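Local coordinates for DUF4973 domain-containing protein (Bacteroides thetaiotaomicron, PDB 4QNI) that is of unknown function but is probably an auxiliary nutrient-binding lipoprotein built of two domains rich in beta strands, at residues Ser172-Thr178 / Thr202-Gly208; Ile130-Glu134 / Ile216-Ala220; Gly179-Val185 / Arg307-Thr313. One frame throughout, in Å; residues are numbered along the deposited sequence.

All three contacts reach one long antiparallel sheet of the C-terminal domain. Contacts 1 and 3 are strand ladders within it, and strands 173-176 and 180-188 follow each other in the chain; they meet where Ile206 CD1 of contact 1 comes up to Ile180 CG1 of contact 3. Both are partly buried, with charged or polar side chains on one face and mostly apolar ones on the other. Contact 2 differs: its touching residues are all buried, it has no ladder, and a turn from the DUF4973 region leans on strand 215-219, next to strand 205-210 of contact 1, through two aromatic rings, a weak hydroxyl bond and a bridging water.

Contact 1: Ser172-Thr178 / Thr202-Gly208; sequences SGDYSGT and TKSSIRG. With EDO (1,2-ethanediol), chain D.
Gly173-Ser176 and Ser205-Gly208 pair as an antiparallel ladder in the sheet of the C-terminal domain, with a surface salt bridge on one face and an apolar face behind it. Gly173 and Gly208 form a hydrogen-bonded pair, as do Tyr175 and Ile206, where Ile206 N reaches Tyr175 O over 2.9 Å. Between them, Asp174 and Arg207 make a non-hydrogen-bonded pair whose side chains run side by side. Arg207 grips the carboxylate side-on with two nitrogens: NE to Asp174 OD1 at 2.7 Å, and NH2 to Asp174 OD2 at 3.0 Å. Both oxygens are met on their syn side, and the two flat groups are only 21° from coplanar. The arginine starts with CG anti to its own N and then bends at chi3 (-72°), which turns the guanidinium toward the aspartate. Its third nitrogen, NH1, reaches Glu225, so the cation probably balances two carboxylates and is fixed in rotation. A 1,2-ethanediol, probably from the crystallisation liquor, lies over one guanidinium face, and its O2 shares a hydrogen bond with Ser205 OG.

On the other face, the Tyr175 ring brings its edge up to the backbone of Gly208, where a CB would collide with CE1; its hydroxyl bonds to Tyr171 O. Past the ladder, Gly177 N donates to Ser204 O at 2.8 Å, from well above the carbonyl plane. Gly177 CA also comes within 3.0 Å of Lys203 O and receives Ile206 CD1 at 3.5 Å, an approach that a side chain would block. Water 1 bridges Gly177 O and Lys203 N. Ser176 also shares backbone bonds with Thr315; this link from strand 173-176 to strand 306-321 is consistent with the sheet curling round to close on itself, as in a beta barrel.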
# COMPACT_ATOMS: atom_id res chain seq x y z
N SER A 172 -16.08 -0.13 30.31
CA SER A 172 -16.35 -0.62 28.97
C SER A 172 -15.21 -0.37 28.00
O SER A 172 -14.40 0.54 28.17
CB SER A 172 -17.64 0.00 28.43
OG SER A 172 -17.48 1.40 28.34
N GLY A 173 -15.22 -1.13 26.94
CA GLY A 173 -14.26 -1.08 25.87
C GLY A 173 -13.90 -2.49 25.47
O GLY A 173 -14.60 -3.45 25.83
N ASP A 174 -12.77 -2.62 24.77
CA ASP A 174 -12.27 -3.89 24.28
C ASP A 174 -11.27 -4.44 25.27
O ASP A 174 -10.11 -4.00 25.38
CB ASP A 174 -11.70 -3.77 22.84
CG ASP A 174 -12.74 -3.39 21.78
OD1 ASP A 174 -13.95 -3.37 22.11
OD2 ASP A 174 -12.36 -3.10 20.64
N TYR A 175 -11.75 -5.40 26.03
CA TYR A 175 -10.95 -6.11 27.03
C TYR A 175 -10.02 -7.06 26.34
O TYR A 175 -10.32 -7.55 25.26
CB TYR A 175 -11.88 -6.93 27.94
CG TYR A 175 -12.53 -6.15 29.05
CD1 TYR A 175 -13.68 -5.39 28.82
CD2 TYR A 175 -12.09 -6.29 30.36
CE1 TYR A 175 -14.31 -4.71 29.87
CE2 TYR A 175 -12.74 -5.66 31.41
CZ TYR A 175 -13.82 -4.83 31.16
OH TYR A 175 -14.37 -4.14 32.21
N SER A 176 -8.91 -7.37 26.97
CA SER A 176 -8.05 -8.44 26.48
C SER A 176 -8.72 -9.73 26.90
O SER A 176 -9.20 -9.80 28.02
CB SER A 176 -6.66 -8.33 27.10
OG SER A 176 -5.93 -9.53 26.90
N GLY A 177 -8.78 -10.71 26.00
CA GLY A 177 -9.33 -12.02 26.33
C GLY A 177 -8.26 -13.07 26.62
O GLY A 177 -8.56 -14.24 26.79
N THR A 178 -7.01 -12.64 26.69
CA THR A 178 -5.82 -13.48 26.94
C THR A 178 -5.95 -14.35 28.23
O THR A 178 -5.47 -15.50 28.23
CB THR A 178 -4.60 -12.54 26.97
OG1 THR A 178 -4.34 -12.14 25.62
CG2 THR A 178 -3.36 -13.17 27.55
N THR A 202 -9.07 -19.20 22.45
CA THR A 202 -8.86 -17.91 23.08
C THR A 202 -9.24 -16.78 22.14
O THR A 202 -8.71 -16.67 21.02
CB THR A 202 -7.45 -17.76 23.67
OG1 THR A 202 -7.21 -18.85 24.59
CG2 THR A 202 -7.27 -16.42 24.43
N LYS A 203 -10.20 -15.97 22.61
CA LYS A 203 -10.65 -14.72 22.02
C LYS A 203 -9.68 -13.67 22.53
O LYS A 203 -9.72 -13.37 23.72
CB LYS A 203 -12.09 -14.40 22.48
CG LYS A 203 -13.19 -14.91 21.57
CD LYS A 203 -14.37 -13.95 21.55
CE LYS A 203 -14.27 -12.91 20.45
NZ LYS A 203 -14.39 -13.52 19.09
N SER A 204 -8.79 -13.16 21.68
CA SER A 204 -7.80 -12.17 22.12
C SER A 204 -8.45 -10.84 22.56
O SER A 204 -7.89 -10.13 23.40
CB SER A 204 -6.77 -11.90 21.03
OG SER A 204 -7.35 -11.20 19.94
N SER A 205 -9.59 -10.48 21.97
CA SER A 205 -10.31 -9.25 22.25
C SER A 205 -11.78 -9.53 22.58
O SER A 205 -12.46 -10.25 21.85
CB SER A 205 -10.20 -8.29 21.08
OG SER A 205 -10.95 -7.11 21.33
N ILE A 206 -12.27 -9.00 23.72
CA ILE A 206 -13.64 -9.19 24.17
C ILE A 206 -14.22 -7.81 24.40
O ILE A 206 -13.74 -7.08 25.27
CB ILE A 206 -13.72 -10.10 25.45
CG1 ILE A 206 -13.19 -11.52 25.15
CG2 ILE A 206 -15.17 -10.14 26.00
CD1 ILE A 206 -12.84 -12.29 26.35
N ARG A 207 -15.24 -7.46 23.63
CA ARG A 207 -15.85 -6.15 23.74
C ARG A 207 -16.87 -6.14 24.88
O ARG A 207 -17.79 -6.97 24.91
CB ARG A 207 -16.51 -5.76 22.39
CG ARG A 207 -17.07 -4.34 22.40
CD ARG A 207 -17.28 -3.84 21.00
NE ARG A 207 -15.99 -3.57 20.38
CZ ARG A 207 -15.78 -3.47 19.08
NH1 ARG A 207 -16.79 -3.64 18.23
NH2 ARG A 207 -14.57 -3.20 18.62
N GLY A 208 -16.71 -5.15 25.77
CA GLY A 208 -17.58 -4.89 26.91
C GLY A 208 -18.43 -3.70 26.53
O GLY A 208 -17.90 -2.61 26.36
C1 EDO D . -15.80 -7.03 18.38
O1 EDO D . -16.65 -7.95 19.09
C2 EDO D . -14.27 -7.36 18.53
O2 EDO D . -13.73 -6.98 19.80
O HOH W 1 -10.84 -15.92 25.55

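Contact 2: Ile130-Glu134 / Ile216-Ala220; sequences IDMSE and IFTYA. With EDO (1,2-ethanediol), chain E.
Ser133 and Tyr219 meet through their hydroxyls, OG to OH at 3.3 Å, a weak hydrogen bond in which either may donate. Ser133 OG approaches at the edge of the tyrosine ring. Water 2 makes a second link, giving a proton to Met132 O at 2.9 Å and bonding Tyr219 OH at 2.7 Å, so the buried phenol oxygen has two polar partners here. Beside this pair the Phe217 ring points its CZ at Ser133 N, 3.8 Å away, while its CE2 touches CB of Met132, a selenomethionine in the model. Phe217 also brings CE1 over the rim of one face of the Tyr219 ring, with CZ of the tyrosine lying in the plane of the phenylalanine ring. The serine and methionine occupy the middle of a type I beta turn, Asp131 to Glu134. The turn belongs to the DUF4973 region and rests on strand 215-219 of the C-terminal sheet, so the contact joins the two domains. Further out, Tyr209 stacks on Phe217, Lys234 makes a cation-pi contact with the same ring, and Arg230 bonds Ser133 O.

Between the two aromatics, Thr218 faces the other way. Thr218 OG1, set between its own N and carbonyl carbon (chi1 77°), donates to Tyr219 O at 3.1 Å and accepts a weak bond from O1 of a bound 1,2-ethanediol, while CG2 packs on Ile206. A valine at Thr218 would probably leave Tyr219 O and the diol without this hydroxyl partner. The diol is bonded to Tyr294 as well.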
# COMPACT_ATOMS: atom_id res chain seq x y z
N ILE A 130 -30.35 1.72 25.94
CA ILE A 130 -29.88 1.33 24.61
C ILE A 130 -29.43 -0.16 24.67
O ILE A 130 -28.89 -0.62 25.69
CB ILE A 130 -28.77 2.28 24.08
CG1 ILE A 130 -28.68 2.20 22.53
CG2 ILE A 130 -27.38 2.08 24.78
CD1 ILE A 130 -27.80 3.26 21.87
N ASP A 131 -29.77 -0.92 23.63
CA ASP A 131 -29.34 -2.29 23.48
C ASP A 131 -28.19 -2.24 22.49
O ASP A 131 -28.39 -2.02 21.30
CB ASP A 131 -30.50 -3.19 22.98
CG ASP A 131 -30.17 -4.68 23.00
OD1 ASP A 131 -28.96 -5.03 22.99
OD2 ASP A 131 -31.10 -5.50 23.06
N MSE A 132 -26.97 -2.38 23.01
CA MSE A 132 -25.76 -2.28 22.20
C MSE A 132 -25.54 -3.51 21.29
O MSE A 132 -24.61 -3.51 20.47
CB MSE A 132 -24.53 -1.99 23.08
CG MSE A 132 -24.54 -0.55 23.64
SE MSE A 132 -24.38 0.80 22.22
CE MSE A 132 -22.56 0.48 21.71
N SER A 133 -26.46 -4.51 21.36
CA SER A 133 -26.52 -5.70 20.50
C SER A 133 -26.76 -5.28 19.07
O SER A 133 -26.32 -5.94 18.13
CB SER A 133 -27.66 -6.62 20.94
OG SER A 133 -27.08 -7.65 21.69
N GLU A 134 -27.50 -4.18 18.92
CA GLU A 134 -27.73 -3.50 17.65
C GLU A 134 -26.47 -2.72 17.43
O GLU A 134 -25.98 -2.07 18.36
CB GLU A 134 -28.96 -2.56 17.74
CG GLU A 134 -30.21 -3.17 18.35
CD GLU A 134 -30.82 -4.35 17.62
OE1 GLU A 134 -30.77 -4.38 16.36
OE2 GLU A 134 -31.33 -5.26 18.30
N ILE A 216 -22.09 -3.46 32.17
CA ILE A 216 -21.73 -3.74 30.78
C ILE A 216 -22.33 -5.09 30.44
O ILE A 216 -22.85 -5.79 31.33
CB ILE A 216 -20.16 -3.74 30.58
CG1 ILE A 216 -19.44 -4.85 31.37
CG2 ILE A 216 -19.53 -2.35 30.85
CD1 ILE A 216 -17.92 -5.10 30.94
N PHE A 217 -22.19 -5.49 29.18
CA PHE A 217 -22.42 -6.87 28.81
C PHE A 217 -21.28 -7.30 27.85
O PHE A 217 -20.64 -6.46 27.20
CB PHE A 217 -23.83 -7.19 28.26
CG PHE A 217 -24.05 -6.83 26.81
CD1 PHE A 217 -23.62 -7.68 25.79
CD2 PHE A 217 -24.67 -5.63 26.46
CE1 PHE A 217 -23.79 -7.33 24.46
CE2 PHE A 217 -24.83 -5.27 25.13
CZ PHE A 217 -24.38 -6.12 24.14
N THR A 218 -21.02 -8.60 27.80
CA THR A 218 -20.15 -9.21 26.80
C THR A 218 -21.01 -10.27 26.12
O THR A 218 -22.01 -10.71 26.71
CB THR A 218 -18.86 -9.84 27.39
OG1 THR A 218 -19.19 -11.10 27.99
CG2 THR A 218 -18.04 -8.91 28.35
N TYR A 219 -20.65 -10.71 24.93
CA TYR A 219 -21.31 -11.89 24.41
C TYR A 219 -20.70 -13.11 25.14
O TYR A 219 -19.57 -13.03 25.63
CB TYR A 219 -21.19 -12.01 22.88
CG TYR A 219 -21.95 -10.91 22.17
CD1 TYR A 219 -23.34 -10.88 22.19
CD2 TYR A 219 -21.27 -9.88 21.53
CE1 TYR A 219 -24.04 -9.82 21.62
CE2 TYR A 219 -21.97 -8.84 20.92
CZ TYR A 219 -23.35 -8.81 20.97
OH TYR A 219 -24.04 -7.81 20.35
N ALA A 220 -21.48 -14.20 25.29
CA ALA A 220 -21.04 -15.42 25.96
C ALA A 220 -19.87 -16.06 25.22
O ALA A 220 -19.91 -16.23 24.01
CB ALA A 220 -22.20 -16.39 26.09
C1 EDO E . -16.60 -12.68 28.84
O1 EDO E . -17.71 -13.39 29.35
C2 EDO E . -15.45 -13.63 28.56
O2 EDO E . -15.76 -14.45 27.45
O HOH W 2 -23.01 -5.58 19.23

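Contact 3: Gly179-Val185 / Arg307-Thr313; sequences GITNKVV and RYHVKGT
Ile180 packs on Val310 and on the corner at Gly312 through separate branches. At CB the chain divides. Ile180 CG2, anti to the backbone N, crosses Val310 CG1 obliquely at 3.8 Å. Ile180 CG1 stands beside the backbone N, anti to the carbonyl carbon, and comes within 3.5 Å of Thr313 O; a further bend (chi2 -66°) lays the tip, Ile180 CD1, against Gly312 C at 3.5 Å. Gly312 sits opposite Ile180 where strand 306-321 turns its corner; a side chain there would run into Gly179 O, which instead accepts from Thr313 N at 3.0 Å.

Before the corner, residues 307-311 and 181-185 form a regular antiparallel ladder, next-to-last on the sheet before strand 194-196. Thr181 pairs with Lys311 and Lys183 with His309 as hydrogen-bonded pairs, His309 N reaching Lys183 O at 2.7 Å; Val185 N closes the run on Arg307 O. Water 4 joins Thr181 OG1 to His309 O. On the face carrying Thr181, Lys183, His309 and Lys311, the imidazole stacks on Tyr295 and is held at both nitrogens, ND1 by Glu196 and NE2 by Asp293. On the opposite face, Asn182 OD1 lies 3.4 Å from Val310 CG2, side chains alongside, while Asn182 ND2 bonds Ile201 O. Farther along that face Val184 CG2 meets Tyr308 CE1 at 3.6 Å, and Tyr308 also packs on Pro280 of the second subunit.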
# COMPACT_ATOMS: atom_id res chain seq x y z
N GLY A 179 -6.56 -13.82 29.29
CA GLY A 179 -6.73 -14.54 30.55
C GLY A 179 -8.02 -15.33 30.66
O GLY A 179 -8.32 -15.88 31.72
N ILE A 180 -8.80 -15.41 29.58
CA ILE A 180 -10.05 -16.16 29.58
C ILE A 180 -9.87 -17.42 28.77
O ILE A 180 -9.44 -17.33 27.62
CB ILE A 180 -11.25 -15.32 29.03
CG1 ILE A 180 -11.64 -14.16 29.98
CG2 ILE A 180 -12.46 -16.23 28.73
CD1 ILE A 180 -12.20 -14.59 31.34
N THR A 181 -10.23 -18.57 29.34
CA THR A 181 -10.21 -19.82 28.58
C THR A 181 -11.65 -20.20 28.24
O THR A 181 -12.60 -19.82 28.97
CB THR A 181 -9.46 -20.97 29.27
OG1 THR A 181 -10.05 -21.30 30.53
CG2 THR A 181 -7.97 -20.71 29.41
N ASN A 182 -11.82 -20.89 27.10
CA ASN A 182 -13.08 -21.44 26.63
C ASN A 182 -12.87 -22.92 26.39
O ASN A 182 -12.14 -23.30 25.47
CB ASN A 182 -13.57 -20.73 25.35
CG ASN A 182 -13.96 -19.29 25.55
OD1 ASN A 182 -15.08 -18.98 25.89
ND2 ASN A 182 -13.03 -18.38 25.35
N LYS A 183 -13.45 -23.75 27.25
CA LYS A 183 -13.34 -25.20 27.14
C LYS A 183 -14.72 -25.78 26.90
O LYS A 183 -15.70 -25.14 27.25
CB LYS A 183 -12.69 -25.79 28.41
CG LYS A 183 -11.21 -25.44 28.54
CD LYS A 183 -10.69 -25.73 29.92
CE LYS A 183 -9.19 -25.56 30.00
NZ LYS A 183 -8.56 -26.73 30.66
N VAL A 184 -14.81 -26.97 26.26
CA VAL A 184 -16.06 -27.64 25.95
C VAL A 184 -16.32 -28.75 26.98
O VAL A 184 -15.45 -29.61 27.19
CB VAL A 184 -16.06 -28.19 24.48
CG1 VAL A 184 -17.31 -29.03 24.18
CG2 VAL A 184 -15.90 -27.07 23.46
N VAL A 185 -17.52 -28.76 27.58
CA VAL A 185 -17.93 -29.80 28.52
C VAL A 185 -18.34 -31.02 27.68
O VAL A 185 -19.33 -30.98 26.95
CB VAL A 185 -19.02 -29.33 29.51
CG1 VAL A 185 -19.44 -30.47 30.44
CG2 VAL A 185 -18.54 -28.13 30.32
N ARG A 307 -21.70 -27.16 24.95
CA ARG A 307 -21.63 -26.56 26.27
C ARG A 307 -20.21 -26.06 26.56
O ARG A 307 -19.26 -26.84 26.65
CB ARG A 307 -22.10 -27.54 27.34
CG ARG A 307 -22.18 -26.89 28.71
CD ARG A 307 -23.19 -27.59 29.57
NE ARG A 307 -23.45 -26.89 30.83
CZ ARG A 307 -24.27 -25.86 30.97
NH1 ARG A 307 -24.91 -25.37 29.92
NH2 ARG A 307 -24.46 -25.32 32.17
N TYR A 308 -20.08 -24.73 26.71
CA TYR A 308 -18.79 -24.11 27.00
C TYR A 308 -18.62 -23.76 28.44
O TYR A 308 -19.59 -23.37 29.10
CB TYR A 308 -18.62 -22.83 26.18
CG TYR A 308 -18.36 -23.07 24.72
CD1 TYR A 308 -17.09 -23.40 24.26
CD2 TYR A 308 -19.38 -22.96 23.78
CE1 TYR A 308 -16.83 -23.61 22.92
CE2 TYR A 308 -19.14 -23.17 22.42
CZ TYR A 308 -17.86 -23.49 22.00
OH TYR A 308 -17.58 -23.71 20.67
N HIS A 309 -17.38 -23.88 28.93
CA HIS A 309 -16.93 -23.43 30.22
C HIS A 309 -16.00 -22.24 29.98
O HIS A 309 -14.92 -22.39 29.41
CB HIS A 309 -16.26 -24.54 31.05
CG HIS A 309 -15.96 -24.13 32.47
ND1 HIS A 309 -15.25 -24.97 33.32
CD2 HIS A 309 -16.29 -23.01 33.16
CE1 HIS A 309 -15.16 -24.32 34.48
NE2 HIS A 309 -15.77 -23.14 34.42
N VAL A 310 -16.46 -21.05 30.36
CA VAL A 310 -15.75 -19.77 30.22
C VAL A 310 -15.20 -19.43 31.60
O VAL A 310 -15.97 -19.38 32.56
CB VAL A 310 -16.71 -18.69 29.68
CG1 VAL A 310 -16.01 -17.34 29.48
CG2 VAL A 310 -17.38 -19.17 28.38
N LYS A 311 -13.86 -19.22 31.71
CA LYS A 311 -13.24 -19.00 33.01
C LYS A 311 -11.95 -18.19 32.92
O LYS A 311 -11.19 -18.34 31.96
CB LYS A 311 -12.94 -20.38 33.64
CG LYS A 311 -12.47 -20.37 35.07
CD LYS A 311 -12.19 -21.78 35.50
CE LYS A 311 -11.55 -21.87 36.86
NZ LYS A 311 -11.36 -23.29 37.26
N GLY A 312 -11.69 -17.36 33.95
CA GLY A 312 -10.49 -16.56 34.02
C GLY A 312 -10.65 -15.11 34.40
O GLY A 312 -11.56 -14.71 35.15
N THR A 313 -9.69 -14.32 33.90
CA THR A 313 -9.53 -12.90 34.15
C THR A 313 -9.73 -12.11 32.88
O THR A 313 -9.22 -12.49 31.83
CB THR A 313 -8.09 -12.64 34.70
OG1 THR A 313 -7.88 -13.47 35.81
CG2 THR A 313 -7.83 -11.17 35.11
O HOH W 3 -7.99 -11.43 29.67
O HOH W 4 -12.43 -22.55 30.65
O HOH W 5 -21.35 -30.33 24.94